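Similar to sp|P32453 Saccharomyces cerevisiae YNL315c ATP11 (Candida glabrata CBS 138, PDB 2P4F) probably acts as a mitochondrial chaperone that binds unfolded protein and helps assemble the F1 part of ATP synthase. Local coordinates at residues Asp132-Val137 with Asp246-Leu251; Ala125-Arg130 with Asn233-Ser238; Val184-Ala189 with Leu252-Phe257; Pro213-Gln218 with Ser240-Gln245. One frame throughout, in Å; residues are numbered along the deposited sequence.

Interaction 1: Asp132-Val137 with Asp246-Leu251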
loop_
_atom_site.group_PDB
_atom_site.type_symbol
_atom_site.label_atom_id
_atom_site.label_comp_id
_atom_site.label_asym_id
_atom_site.label_seq_id
_atom_site.Cartn_x
_atom_site.Cartn_y
_atom_site.Cartn_z
ATOM N N ASP A 132 -7.325 13.563 5.635
ATOM C CA ASP A 132 -7.165 12.831 4.388
ATOM C C ASP A 132 -6.092 11.763 4.530
ATOM O O ASP A 132 -5.690 11.234 3.496
ATOM C CB ASP A 132 -6.823 13.850 3.299
ATOM C CG ASP A 132 -5.499 14.536 3.595
ATOM O OD1 ASP A 132 -4.977 14.492 4.722
ATOM O OD2 ASP A 132 -4.952 15.151 2.659
ATOM N N SER A 133 -5.647 11.439 5.730
ATOM C CA SER A 133 -4.426 10.650 5.938
ATOM C C SER A 133 -4.671 9.255 6.479
ATOM O O SER A 133 -5.501 9.118 7.367
ATOM C CB SER A 133 -3.478 11.371 6.926
ATOM O OG SER A 133 -2.914 12.443 6.163
ATOM N N LEU A 134 -3.881 8.340 5.935
ATOM C CA LEU A 134 -3.709 6.966 6.384
ATOM C C LEU A 134 -2.356 6.870 7.068
ATOM O O LEU A 134 -1.337 7.308 6.534
ATOM C CB LEU A 134 -3.722 5.962 5.219
ATOM C CG LEU A 134 -5.025 5.868 4.392
ATOM C CD1 LEU A 134 -4.986 4.641 3.508
ATOM C CD2 LEU A 134 -6.238 5.795 5.291
ATOM N N VAL A 135 -2.303 6.357 8.302
ATOM C CA VAL A 135 -1.063 6.310 9.037
ATOM C C VAL A 135 -0.935 4.948 9.692
ATOM O O VAL A 135 -1.933 4.486 10.255
ATOM C CB VAL A 135 -1.012 7.405 10.129
ATOM C CG1 VAL A 135 0.305 7.381 10.877
ATOM C CG2 VAL A 135 -1.222 8.775 9.490
ATOM N N ALA A 136 0.240 4.330 9.628
ATOM C CA ALA A 136 0.433 3.046 10.305
ATOM C C ALA A 136 1.893 2.888 10.662
ATOM O O ALA A 136 2.749 3.566 10.079
ATOM C CB ALA A 136 -0.007 1.872 9.424
ATOM N N VAL A 137 2.123 1.974 11.604
ATOM C CA VAL A 137 3.463 1.483 11.865
ATOM C C VAL A 137 3.406 -0.042 11.732
ATOM O O VAL A 137 2.560 -0.639 12.430
ATOM C CB VAL A 137 3.927 1.920 13.254
ATOM C CG1 VAL A 137 5.300 1.338 13.543
ATOM C CG2 VAL A 137 3.948 3.441 13.312
ATOM N N ASP A 246 -12.920 3.984 2.133
ATOM C CA ASP A 246 -12.740 3.154 0.937
ATOM C C ASP A 246 -11.253 2.861 0.790
ATOM O O ASP A 246 -10.856 1.741 0.436
ATOM C CB ASP A 246 -13.236 3.810 -0.331
ATOM C CG ASP A 246 -14.713 4.107 -0.443
ATOM O OD1 ASP A 246 -15.564 3.341 0.082
ATOM O OD2 ASP A 246 -15.042 5.158 -1.085
ATOM N N ALA A 247 -10.441 3.885 1.028
ATOM C CA ALA A 247 -8.986 3.675 0.847
ATOM C C ALA A 247 -8.422 2.664 1.835
ATOM O O ALA A 247 -7.557 1.828 1.553
ATOM C CB ALA A 247 -8.327 5.058 0.975
ATOM N N GLN A 248 -8.896 2.714 3.090
ATOM C CA GLN A 248 -8.519 1.733 4.100
ATOM C C GLN A 248 -8.856 0.304 3.693
ATOM O O GLN A 248 -8.052 -0.628 3.917
ATOM C CB GLN A 248 -9.214 2.050 5.444
ATOM C CG GLN A 248 -8.830 3.396 6.026
ATOM C CD GLN A 248 -9.717 3.860 7.166
ATOM O OE1 GLN A 248 -10.916 3.563 7.286
ATOM N NE2 GLN A 248 -9.159 4.638 8.092
ATOM N N LEU A 249 -10.045 0.155 3.111
ATOM C CA LEU A 249 -10.455 -1.219 2.724
ATOM C C LEU A 249 -9.646 -1.684 1.518
ATOM O O LEU A 249 -9.257 -2.859 1.409
ATOM C CB LEU A 249 -11.959 -1.260 2.538
ATOM C CG LEU A 249 -12.919 -1.661 3.675
ATOM C CD1 LEU A 249 -12.263 -1.806 5.055
ATOM C CD2 LEU A 249 -14.091 -0.688 3.786
ATOM N N LEU A 250 -9.316 -0.787 0.591
ATOM C CA LEU A 250 -8.432 -1.166 -0.522
ATOM C C LEU A 250 -7.059 -1.555 0.001
ATOM O O LEU A 250 -6.469 -2.532 -0.447
ATOM C CB LEU A 250 -8.268 -0.018 -1.528
ATOM C CG LEU A 250 -9.501 0.206 -2.406
ATOM C CD1 LEU A 250 -9.470 1.580 -3.096
ATOM C CD2 LEU A 250 -9.657 -0.901 -3.446
ATOM N N LEU A 251 -6.519 -0.792 0.957
ATOM C CA LEU A 251 -5.199 -1.124 1.494
ATOM C C LEU A 251 -5.233 -2.473 2.191
ATOM O O LEU A 251 -4.292 -3.269 2.082
ATOM C CB LEU A 251 -4.788 -0.003 2.457
ATOM C CG LEU A 251 -3.509 -0.291 3.242
ATOM C CD1 LEU A 251 -2.344 -0.515 2.287
ATOM C CD2 LEU A 251 -3.279 0.878 4.166
#

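Interaction 2: Ala125-Arg130 with Asn233-Ser238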
loop_
_atom_site.group_PDB
_atom_site.type_symbol
_atom_site.label_atom_id
_atom_site.label_comp_id
_atom_site.label_asym_id
_atom_site.label_seq_id
_atom_site.Cartn_x
_atom_site.Cartn_y
_atom_site.Cartn_z
ATOM N N ALA A 125 1.643 11.860 15.659
ATOM C CA ALA A 125 1.402 13.295 15.909
ATOM C C ALA A 125 1.628 14.068 14.626
ATOM O O ALA A 125 0.894 15.055 14.358
ATOM C CB ALA A 125 2.315 13.846 17.007
ATOM N N LYS A 126 2.621 13.656 13.843
ATOM C CA LYS A 126 2.989 14.426 12.622
ATOM C C LYS A 126 1.816 14.557 11.681
ATOM O O LYS A 126 1.571 15.575 11.028
ATOM C CB LYS A 126 4.161 13.723 11.927
ATOM C CG LYS A 126 4.544 14.183 10.531
ATOM C CD LYS A 126 5.121 15.597 10.561
ATOM C CE LYS A 126 5.803 15.901 9.236
ATOM N NZ LYS A 126 6.477 17.246 9.249
ATOM N N TRP A 127 1.015 13.497 11.608
ATOM C CA TRP A 127 -0.058 13.405 10.614
ATOM C C TRP A 127 -1.425 13.677 11.222
ATOM O O TRP A 127 -2.468 13.584 10.543
ATOM C CB TRP A 127 -0.034 12.023 9.924
ATOM C CG TRP A 127 1.281 11.813 9.203
ATOM C CD1 TRP A 127 2.286 10.963 9.574
ATOM C CD2 TRP A 127 1.701 12.472 8.006
ATOM N NE1 TRP A 127 3.325 11.058 8.667
ATOM C CE2 TRP A 127 2.978 11.971 7.703
ATOM C CE3 TRP A 127 1.085 13.428 7.182
ATOM C CZ2 TRP A 127 3.700 12.391 6.595
ATOM C CZ3 TRP A 127 1.799 13.855 6.071
ATOM C CH2 TRP A 127 3.075 13.341 5.791
ATOM N N SER A 128 -1.412 14.025 12.499
ATOM C CA SER A 128 -2.651 14.153 13.243
ATOM C C SER A 128 -3.510 15.313 12.794
ATOM O O SER A 128 -4.705 15.352 13.113
ATOM C CB SER A 128 -2.381 14.336 14.754
ATOM O OG SER A 128 -1.687 15.534 15.014
ATOM N N ASN A 129 -3.007 16.324 12.089
ATOM C CA ASN A 129 -3.974 17.425 11.928
ATOM C C ASN A 129 -4.787 17.242 10.656
ATOM O O ASN A 129 -5.366 18.210 10.191
ATOM C CB ASN A 129 -3.205 18.739 11.943
ATOM C CG ASN A 129 -1.900 18.709 11.166
ATOM O OD1 ASN A 129 -1.371 17.667 10.762
ATOM N ND2 ASN A 129 -1.373 19.915 10.952
ATOM N N ARG A 130 -4.800 16.017 10.133
ATOM C CA ARG A 130 -5.433 15.778 8.839
ATOM C C ARG A 130 -6.678 14.896 8.828
ATOM O O ARG A 130 -6.878 14.004 9.666
ATOM C CB ARG A 130 -4.424 15.073 7.930
ATOM C CG ARG A 130 -3.093 15.782 7.706
ATOM C CD ARG A 130 -2.834 15.543 6.223
ATOM N NE ARG A 130 -1.504 15.890 5.764
ATOM C CZ ARG A 130 -1.309 16.074 4.454
ATOM N NH1 ARG A 130 -2.323 15.933 3.620
ATOM N NH2 ARG A 130 -0.104 16.387 4.030
ATOM N N ASN A 233 2.692 6.440 5.579
ATOM C CA ASN A 233 1.829 7.614 5.508
ATOM C C ASN A 233 1.141 7.563 4.145
ATOM O O ASN A 233 1.795 7.338 3.136
ATOM C CB ASN A 233 2.549 8.951 5.695
ATOM C CG ASN A 233 3.691 9.146 4.720
ATOM O OD1 ASN A 233 4.715 8.483 4.870
ATOM N ND2 ASN A 233 3.661 10.017 3.720
ATOM N N GLY A 234 -0.168 7.762 4.113
ATOM C CA GLY A 234 -0.832 7.832 2.813
ATOM C C GLY A 234 -1.788 8.987 2.832
ATOM O O GLY A 234 -2.179 9.524 3.895
ATOM N N GLN A 235 -2.151 9.414 1.639
ATOM C CA GLN A 235 -3.082 10.542 1.514
ATOM C C GLN A 235 -4.143 10.163 0.475
ATOM O O GLN A 235 -3.765 9.554 -0.573
ATOM C CB GLN A 235 -2.417 11.851 1.054
ATOM C CG GLN A 235 -1.764 12.652 2.171
ATOM C CD GLN A 235 -0.870 13.783 1.688
ATOM O OE1 GLN A 235 -0.191 14.458 2.454
ATOM N NE2 GLN A 235 -0.865 14.011 0.377
ATOM N N VAL A 236 -5.381 10.494 0.710
ATOM C CA VAL A 236 -6.456 10.309 -0.265
ATOM C C VAL A 236 -6.831 11.671 -0.813
ATOM O O VAL A 236 -7.059 12.617 -0.018
ATOM C CB VAL A 236 -7.701 9.644 0.372
ATOM C CG1 VAL A 236 -8.814 9.408 -0.649
ATOM C CG2 VAL A 236 -7.228 8.356 1.019
ATOM N N GLU A 237 -6.923 11.836 -2.109
ATOM C CA GLU A 237 -7.218 13.131 -2.701
ATOM C C GLU A 237 -8.645 13.574 -2.388
ATOM O O GLU A 237 -9.637 12.867 -2.533
ATOM C CB GLU A 237 -7.024 13.036 -4.214
ATOM C CG GLU A 237 -5.597 12.823 -4.689
ATOM C CD GLU A 237 -4.737 14.024 -4.381
ATOM O OE1 GLU A 237 -3.771 13.903 -3.605
ATOM O OE2 GLU A 237 -5.034 15.112 -4.904
ATOM N N SER A 238 -8.767 14.833 -1.951
ATOM C CA SER A 238 -10.104 15.253 -1.515
ATOM C C SER A 238 -11.042 15.426 -2.703
ATOM O O SER A 238 -12.270 15.319 -2.504
ATOM C CB SER A 238 -10.060 16.518 -0.670
ATOM O OG SER A 238 -9.143 17.474 -1.171
#

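Interaction 3: Val184-Ala189 with Leu252-Phe257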
loop_
_atom_site.group_PDB
_atom_site.type_symbol
_atom_site.label_atom_id
_atom_site.label_comp_id
_atom_site.label_asym_id
_atom_site.label_seq_id
_atom_site.Cartn_x
_atom_site.Cartn_y
_atom_site.Cartn_z
ATOM N N VAL A 184 -3.589 -0.894 -8.827
ATOM C CA VAL A 184 -2.647 -0.809 -7.720
ATOM C C VAL A 184 -1.257 -0.870 -8.307
ATOM O O VAL A 184 -0.997 -1.858 -9.046
ATOM C CB VAL A 184 -2.844 -1.985 -6.742
ATOM C CG1 VAL A 184 -1.777 -1.973 -5.641
ATOM C CG2 VAL A 184 -4.262 -1.963 -6.168
ATOM N N GLN A 185 -0.378 0.079 -8.058
ATOM C CA GLN A 185 0.975 -0.006 -8.603
ATOM C C GLN A 185 1.965 0.239 -7.451
ATOM O O GLN A 185 1.857 1.261 -6.769
ATOM C CB GLN A 185 1.232 1.031 -9.740
ATOM C CG GLN A 185 2.564 0.713 -10.463
ATOM C CD GLN A 185 2.802 1.614 -11.663
ATOM O OE1 GLN A 185 2.020 2.575 -11.932
ATOM N NE2 GLN A 185 3.875 1.312 -12.392
ATOM N N TRP A 186 2.919 -0.681 -7.321
ATOM C CA TRP A 186 4.025 -0.483 -6.394
ATOM C C TRP A 186 5.189 0.164 -7.131
ATOM O O TRP A 186 5.545 -0.287 -8.237
ATOM C CB TRP A 186 4.466 -1.813 -5.821
ATOM C CG TRP A 186 3.482 -2.431 -4.881
ATOM C CD1 TRP A 186 2.466 -3.316 -5.173
ATOM C CD2 TRP A 186 3.423 -2.215 -3.469
ATOM N NE1 TRP A 186 1.763 -3.666 -4.026
ATOM C CE2 TRP A 186 2.353 -2.994 -2.969
ATOM C CE3 TRP A 186 4.194 -1.421 -2.585
ATOM C CZ2 TRP A 186 2.021 -3.015 -1.618
ATOM C CZ3 TRP A 186 3.846 -1.462 -1.248
ATOM C CH2 TRP A 186 2.782 -2.240 -0.763
ATOM N N GLN A 187 5.730 1.198 -6.551
ATOM C CA GLN A 187 6.852 1.927 -7.130
ATOM C C GLN A 187 7.984 1.977 -6.108
ATOM O O GLN A 187 7.773 2.353 -4.920
ATOM C CB GLN A 187 6.424 3.343 -7.540
ATOM C CG GLN A 187 5.428 3.234 -8.678
ATOM C CD GLN A 187 5.504 4.431 -9.583
ATOM O OE1 GLN A 187 5.664 5.558 -9.088
ATOM N NE2 GLN A 187 5.394 4.130 -10.867
ATOM N N PHE A 188 9.170 1.601 -6.534
ATOM C CA PHE A 188 10.332 1.516 -5.636
ATOM C C PHE A 188 11.108 2.797 -5.850
ATOM O O PHE A 188 11.833 2.927 -6.828
ATOM C CB PHE A 188 11.095 0.207 -5.943
ATOM C CG PHE A 188 10.101 -0.931 -5.684
ATOM C CD1 PHE A 188 9.906 -1.419 -4.404
ATOM C CD2 PHE A 188 9.339 -1.459 -6.703
ATOM C CE1 PHE A 188 8.967 -2.402 -4.109
ATOM C CE2 PHE A 188 8.387 -2.435 -6.448
ATOM C CZ PHE A 188 8.195 -2.878 -5.154
ATOM N N ALA A 189 10.921 3.769 -4.976
ATOM C CA ALA A 189 11.465 5.098 -5.177
ATOM C C ALA A 189 12.931 5.079 -4.795
ATOM O O ALA A 189 13.807 5.661 -5.452
ATOM C CB ALA A 189 10.690 6.080 -4.296
ATOM N N LEU A 252 -6.314 -2.755 2.913
ATOM C CA LEU A 252 -6.416 -4.097 3.528
ATOM C C LEU A 252 -6.370 -5.200 2.466
ATOM O O LEU A 252 -5.687 -6.234 2.638
ATOM C CB LEU A 252 -7.682 -4.150 4.377
ATOM C CG LEU A 252 -7.563 -4.363 5.878
ATOM C CD1 LEU A 252 -6.329 -3.664 6.447
ATOM C CD2 LEU A 252 -8.868 -3.902 6.535
ATOM N N ASN A 253 -7.089 -4.961 1.347
ATOM C CA ASN A 253 -7.052 -5.970 0.295
ATOM C C ASN A 253 -5.702 -6.016 -0.391
ATOM O O ASN A 253 -5.253 -7.101 -0.816
ATOM C CB ASN A 253 -8.214 -5.709 -0.683
ATOM C CG ASN A 253 -9.319 -6.747 -0.527
ATOM O OD1 ASN A 253 -9.126 -7.827 0.058
ATOM N ND2 ASN A 253 -10.495 -6.477 -1.053
ATOM N N VAL A 254 -4.998 -4.886 -0.503
ATOM C CA VAL A 254 -3.626 -5.001 -1.035
ATOM C C VAL A 254 -2.798 -5.938 -0.164
ATOM O O VAL A 254 -2.113 -6.796 -0.698
ATOM C CB VAL A 254 -2.933 -3.629 -1.084
ATOM C CG1 VAL A 254 -1.452 -3.745 -1.376
ATOM C CG2 VAL A 254 -3.585 -2.719 -2.139
ATOM N N GLN A 255 -2.942 -5.782 1.158
ATOM C CA GLN A 255 -2.195 -6.661 2.048
ATOM C C GLN A 255 -2.590 -8.120 1.850
ATOM O O GLN A 255 -1.765 -9.039 1.897
ATOM C CB GLN A 255 -2.464 -6.257 3.498
ATOM C CG GLN A 255 -1.888 -4.874 3.809
ATOM C CD GLN A 255 -2.115 -4.467 5.250
ATOM O OE1 GLN A 255 -1.900 -3.318 5.613
ATOM N NE2 GLN A 255 -2.543 -5.443 6.059
ATOM N N ARG A 256 -3.876 -8.408 1.633
ATOM C CA ARG A 256 -4.315 -9.803 1.531
ATOM C C ARG A 256 -3.762 -10.464 0.282
ATOM O O ARG A 256 -3.413 -11.645 0.313
ATOM C CB ARG A 256 -5.860 -9.890 1.543
ATOM C CG ARG A 256 -6.443 -9.509 2.918
ATOM C CD ARG A 256 -7.805 -10.132 3.190
ATOM N NE ARG A 256 -8.748 -9.767 2.102
ATOM C CZ ARG A 256 -9.962 -10.315 2.085
ATOM N NH1 ARG A 256 -10.818 -10.010 1.117
ATOM N NH2 ARG A 256 -10.341 -11.170 3.049
ATOM N N PHE A 257 -3.711 -9.720 -0.827
ATOM C CA PHE A 257 -3.206 -10.293 -2.078
ATOM C C PHE A 257 -1.678 -10.337 -2.089
ATOM O O PHE A 257 -1.084 -11.287 -2.626
ATOM C CB PHE A 257 -3.743 -9.504 -3.279
ATOM C CG PHE A 257 -5.192 -9.905 -3.561
ATOM C CD1 PHE A 257 -5.456 -10.955 -4.439
ATOM C CD2 PHE A 257 -6.244 -9.236 -2.950
ATOM C CE1 PHE A 257 -6.788 -11.281 -4.666
ATOM C CE2 PHE A 257 -7.570 -9.573 -3.160
ATOM C CZ PHE A 257 -7.849 -10.624 -4.036
#

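Interaction 4: Pro213-Gln218 with Ser240-Gln245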
loop_
_atom_site.group_PDB
_atom_site.type_symbol
_atom_site.label_atom_id
_atom_site.label_comp_id
_atom_site.label_asym_id
_atom_site.label_seq_id
_atom_site.Cartn_x
_atom_site.Cartn_y
_atom_site.Cartn_z
ATOM N N PRO A 213 -3.232 9.338 -9.181
ATOM C CA PRO A 213 -3.799 8.378 -8.241
ATOM C C PRO A 213 -4.677 9.091 -7.230
ATOM O O PRO A 213 -4.340 10.162 -6.741
ATOM C CB PRO A 213 -2.602 7.780 -7.492
ATOM C CG PRO A 213 -1.412 8.232 -8.237
ATOM C CD PRO A 213 -1.757 9.385 -9.153
ATOM N N HIS A 214 -5.806 8.493 -6.859
ATOM C CA HIS A 214 -6.567 9.112 -5.759
ATOM C C HIS A 214 -5.931 8.816 -4.411
ATOM O O HIS A 214 -6.193 9.547 -3.448
ATOM C CB HIS A 214 -8.000 8.612 -5.775
ATOM C CG HIS A 214 -8.174 7.121 -5.827
ATOM N ND1 HIS A 214 -7.885 6.312 -4.751
ATOM C CD2 HIS A 214 -8.658 6.336 -6.854
ATOM C CE1 HIS A 214 -8.167 5.049 -5.104
ATOM N NE2 HIS A 214 -8.632 5.049 -6.374
ATOM N N THR A 215 -5.131 7.758 -4.307
ATOM C CA THR A 215 -4.506 7.368 -3.024
ATOM C C THR A 215 -3.018 7.107 -3.261
ATOM O O THR A 215 -2.703 6.289 -4.176
ATOM C CB THR A 215 -5.185 6.117 -2.460
ATOM O OG1 THR A 215 -6.563 6.432 -2.187
ATOM C CG2 THR A 215 -4.572 5.715 -1.104
ATOM N N THR A 216 -2.141 7.735 -2.514
ATOM C CA THR A 216 -0.699 7.435 -2.619
ATOM C C THR A 216 -0.243 7.064 -1.233
ATOM O O THR A 216 -0.531 7.807 -0.253
ATOM C CB THR A 216 0.070 8.668 -3.109
ATOM O OG1 THR A 216 -0.321 8.879 -4.503
ATOM C CG2 THR A 216 1.576 8.505 -3.139
ATOM N N ILE A 217 0.463 5.977 -1.072
ATOM C CA ILE A 217 0.943 5.502 0.215
ATOM C C ILE A 217 2.460 5.403 0.133
ATOM O O ILE A 217 2.989 4.866 -0.830
ATOM C CB ILE A 217 0.315 4.144 0.571
ATOM C CG1 ILE A 217 -1.244 4.214 0.495
ATOM C CG2 ILE A 217 0.816 3.699 1.911
ATOM C CD1 ILE A 217 -1.935 2.917 0.478
ATOM N N GLN A 218 3.138 5.916 1.198
ATOM C CA GLN A 218 4.567 5.743 1.312
ATOM C C GLN A 218 4.846 4.788 2.484
ATOM O O GLN A 218 4.203 4.947 3.549
ATOM C CB GLN A 218 5.326 7.044 1.617
ATOM C CG GLN A 218 5.178 8.143 0.540
ATOM C CD GLN A 218 6.235 9.206 0.845
ATOM O OE1 GLN A 218 6.020 9.940 1.856
ATOM N NE2 GLN A 218 7.328 9.274 0.073
ATOM N N SER A 240 -11.447 13.383 -5.079
ATOM C CA SER A 240 -11.880 12.109 -5.626
ATOM C C SER A 240 -13.128 11.602 -4.930
ATOM O O SER A 240 -13.456 12.127 -3.858
ATOM C CB SER A 240 -10.765 11.071 -5.435
ATOM O OG SER A 240 -10.835 10.604 -4.099
ATOM N N ASN A 241 -13.818 10.595 -5.459
ATOM C CA ASN A 241 -14.989 10.098 -4.714
ATOM C C ASN A 241 -14.610 8.814 -3.987
ATOM O O ASN A 241 -15.401 7.888 -3.778
ATOM C CB ASN A 241 -16.175 9.879 -5.647
ATOM C CG ASN A 241 -15.799 8.813 -6.667
ATOM O OD1 ASN A 241 -14.612 8.467 -6.765
ATOM N ND2 ASN A 241 -16.786 8.314 -7.390
ATOM N N VAL A 242 -13.341 8.749 -3.591
ATOM C CA VAL A 242 -12.884 7.675 -2.743
ATOM C C VAL A 242 -12.802 8.210 -1.317
ATOM O O VAL A 242 -12.065 9.177 -1.053
ATOM C CB VAL A 242 -11.513 7.121 -3.165
ATOM C CG1 VAL A 242 -11.028 6.042 -2.183
ATOM C CG2 VAL A 242 -11.602 6.559 -4.579
ATOM N N SER A 243 -13.530 7.616 -0.385
ATOM C CA SER A 243 -13.446 8.078 0.995
ATOM C C SER A 243 -12.232 7.504 1.698
ATOM O O SER A 243 -11.567 6.601 1.209
ATOM C CB SER A 243 -14.720 7.681 1.765
ATOM O OG SER A 243 -14.697 6.288 2.037
ATOM N N LEU A 244 -11.939 8.016 2.881
ATOM C CA LEU A 244 -10.816 7.453 3.655
ATOM C C LEU A 244 -11.121 6.017 4.011
ATOM O O LEU A 244 -10.277 5.134 4.023
ATOM C CB LEU A 244 -10.657 8.373 4.867
ATOM C CG LEU A 244 -9.348 8.257 5.624
ATOM C CD1 LEU A 244 -8.134 8.431 4.703
ATOM C CD2 LEU A 244 -9.278 9.268 6.753
ATOM N N GLN A 245 -12.389 5.718 4.281
ATOM C CA GLN A 245 -12.775 4.341 4.546
ATOM C C GLN A 245 -12.590 3.457 3.312
ATOM O O GLN A 245 -12.142 2.313 3.484
ATOM C CB GLN A 245 -14.229 4.300 5.036
ATOM C CG GLN A 245 -14.444 5.353 6.115
ATOM C CD GLN A 245 -14.908 6.694 5.576
ATOM O OE1 GLN A 245 -14.149 7.654 5.508
ATOM N NE2 GLN A 245 -16.179 6.788 5.166
#

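Interaction 1: Asp132-Val137 with Asp246-Leu251
Q248 brings the one flat group among the touching residues, its terminal amide, yet neither a face nor an edge of that amide meets L134. The touch is made lower down the chain, where Q248 CG lies 3.6 Å from L134 CD2. The whole contact is between aliphatic carbons. L134 turns its other methyl between two residues one helical turn apart. Its CD1 is 4.2 Å from A247 CB and also 4.2 Å from L251 CD2. CG of L134 stands anti to the carbonyl carbon (chi1 -63°), and the two-pronged end thus reaches the helix with both methyls. L251 and L134 run past each other in opposite directions. The helical turn that spaces these partners is held by the bond from L251 N to A247 O, 2.9 Å. The axes of 133-137 and 246-251 come within 9.9 Å, and their N-to-C directions differ by 40°. L134 is buried, and the neighbouring V135 packs on W123 of helix 116-126, on the other side of the strand. A247 also reaches V236 and T215, and L251 reaches I217. This is an edge strand of an antiparallel half barrel packing on the helix that lies along one face of the sheet.

Interaction 2: Ala125-Arg130 with Asn233-Ser238
W127 and N233 make the apolar part of this contact. N233 CB lies over one face of the indole, 4.0 Å from the centroid of the W127 five-membered ring, a CH-pi contact. The N233 amide is almost parallel to the ring, with planes 4° apart, and its ND2 is 3.7 Å from W127 CZ2. CG of N233 sits between the backbone N and the carbonyl carbon (chi1 55°), which lays the amide along the indole. K126 CG covers the opposite face of the ring. The amide's polar atoms bond elsewhere: OD1 to H220 NE2 and ND2 to Q218 OE1. Polar contact across the segments is doubtful. R130 is poorly ordered, and its guanidinium is modelled too close to Q235 OE1 to be read as a bond. Its salt bridge is with D132. Within 125-130, S128 OG donates to A125 O at 2.7 Å, and W127 to R130 form a type I turn. W127 also meets W123 and Y105 edge-to-face. The indole thus packs between helices 116-126 and 102-105 and strand 229-236, which lies between strands 133-139 and 215-220 in the sheet.

Interaction 3: Val184-Ala189 with Leu252-Phe257
V254 carries the whole helix side of this contact, and each of its methyls has its own partner. CG1 lies 3.6 Å from W186 CZ2, on the six-membered part of the indole. The approach is oblique. CG2 lies 4.0 Å from V184 CG1. CG1 of V254 is anti to the backbone N (chi1 169°), and the fork opens toward the strand with one prong for each residue. V184 and W186 are two apart, so both point from the same face of strand 179-190. All three residues are buried. Farther round the helix, N253 OD1 takes two bonds from R256. The guanidinium comes side-on, with NE at 2.8 Å and NH1 at 3.0 Å from that oxygen, which lies close to its plane. These bonds tie side chains along the end of helix 244-257. N253 ND2 and R256 NH1 go on to the backbone oxygens of A294 and S296, linking the helix to the C-terminal part of the chain. Around the three core residues, L159 of strand 156-162, next to strand 179-190 in the sheet, touches V184 and V254 and also N253 and F257. Y258 meets the W186 ring edge-to-face, and M147 and A151 of helix 140-153 pack on it, so the indole lies between that helix and helix 244-257.

Interaction 4: Pro213-Gln218 with Ser240-Gln245
H214 lays one face of its imidazole against V242 CG2. The methyl sits over the middle of the ring, 3.6 Å from the H214 centroid and only 3° off the normal, a well-centred CH-pi contact. The two side chains cross at about a right angle. H214 CG occupies the crowded position between the backbone N and the carbonyl carbon (chi1 51°), which turns the ring toward the loop of V242. At the base of the ring, H214 CB packs on S240 CB at 3.7 Å. Both nitrogens of the imidazole have partners. ND1 is hydrogen-bonded to T215 OG1 at 2.9 Å, with the hydroxyl at the ring edge and in its plane. NE2 bonds to Q182 OE1. These bonds at two points of the rim fix the rotation of the ring and hold its face to V242. H214 and T215 lie together opposite I198, a classic beta bulge where strand 215-220 begins beside strand 193-200. The other segment is the loop leading into helix 244-257. S240 OG accepts from V242 N at 3.2 Å, with an N-H...O angle of 161°, and so forms an ST turn. The same hydroxyl bonds to E237 O, and the backbone of E237 pairs with that of H214. The turn thereby sets V242 over the imidazole. One residue on, S243 is the N-cap of helix 244-257, its OG accepting from D246 N.

In the fold
Helix 244-257 joins interactions 1, 3 and 4. Its entry loop packs in interaction 4, its middle in interaction 1 and its last turns in interaction 3. Interactions 1 and 4 have centres about 8 Å apart and touch where L134 CD2 meets L244 CD1 at 3.3 Å. Interactions 1 and 2 join through neighbouring strands: L134 O lies 2.7 Å from G234 N, probably a hydrogen bond. Interactions 2 and 4 do likewise: N233 O lies 2.8 Å from Q218 N, probably a hydrogen bond. Interactions 2 and 3 stay apart, their nearest atoms about 10 Å from each other. All four reach the same antiparallel sheet.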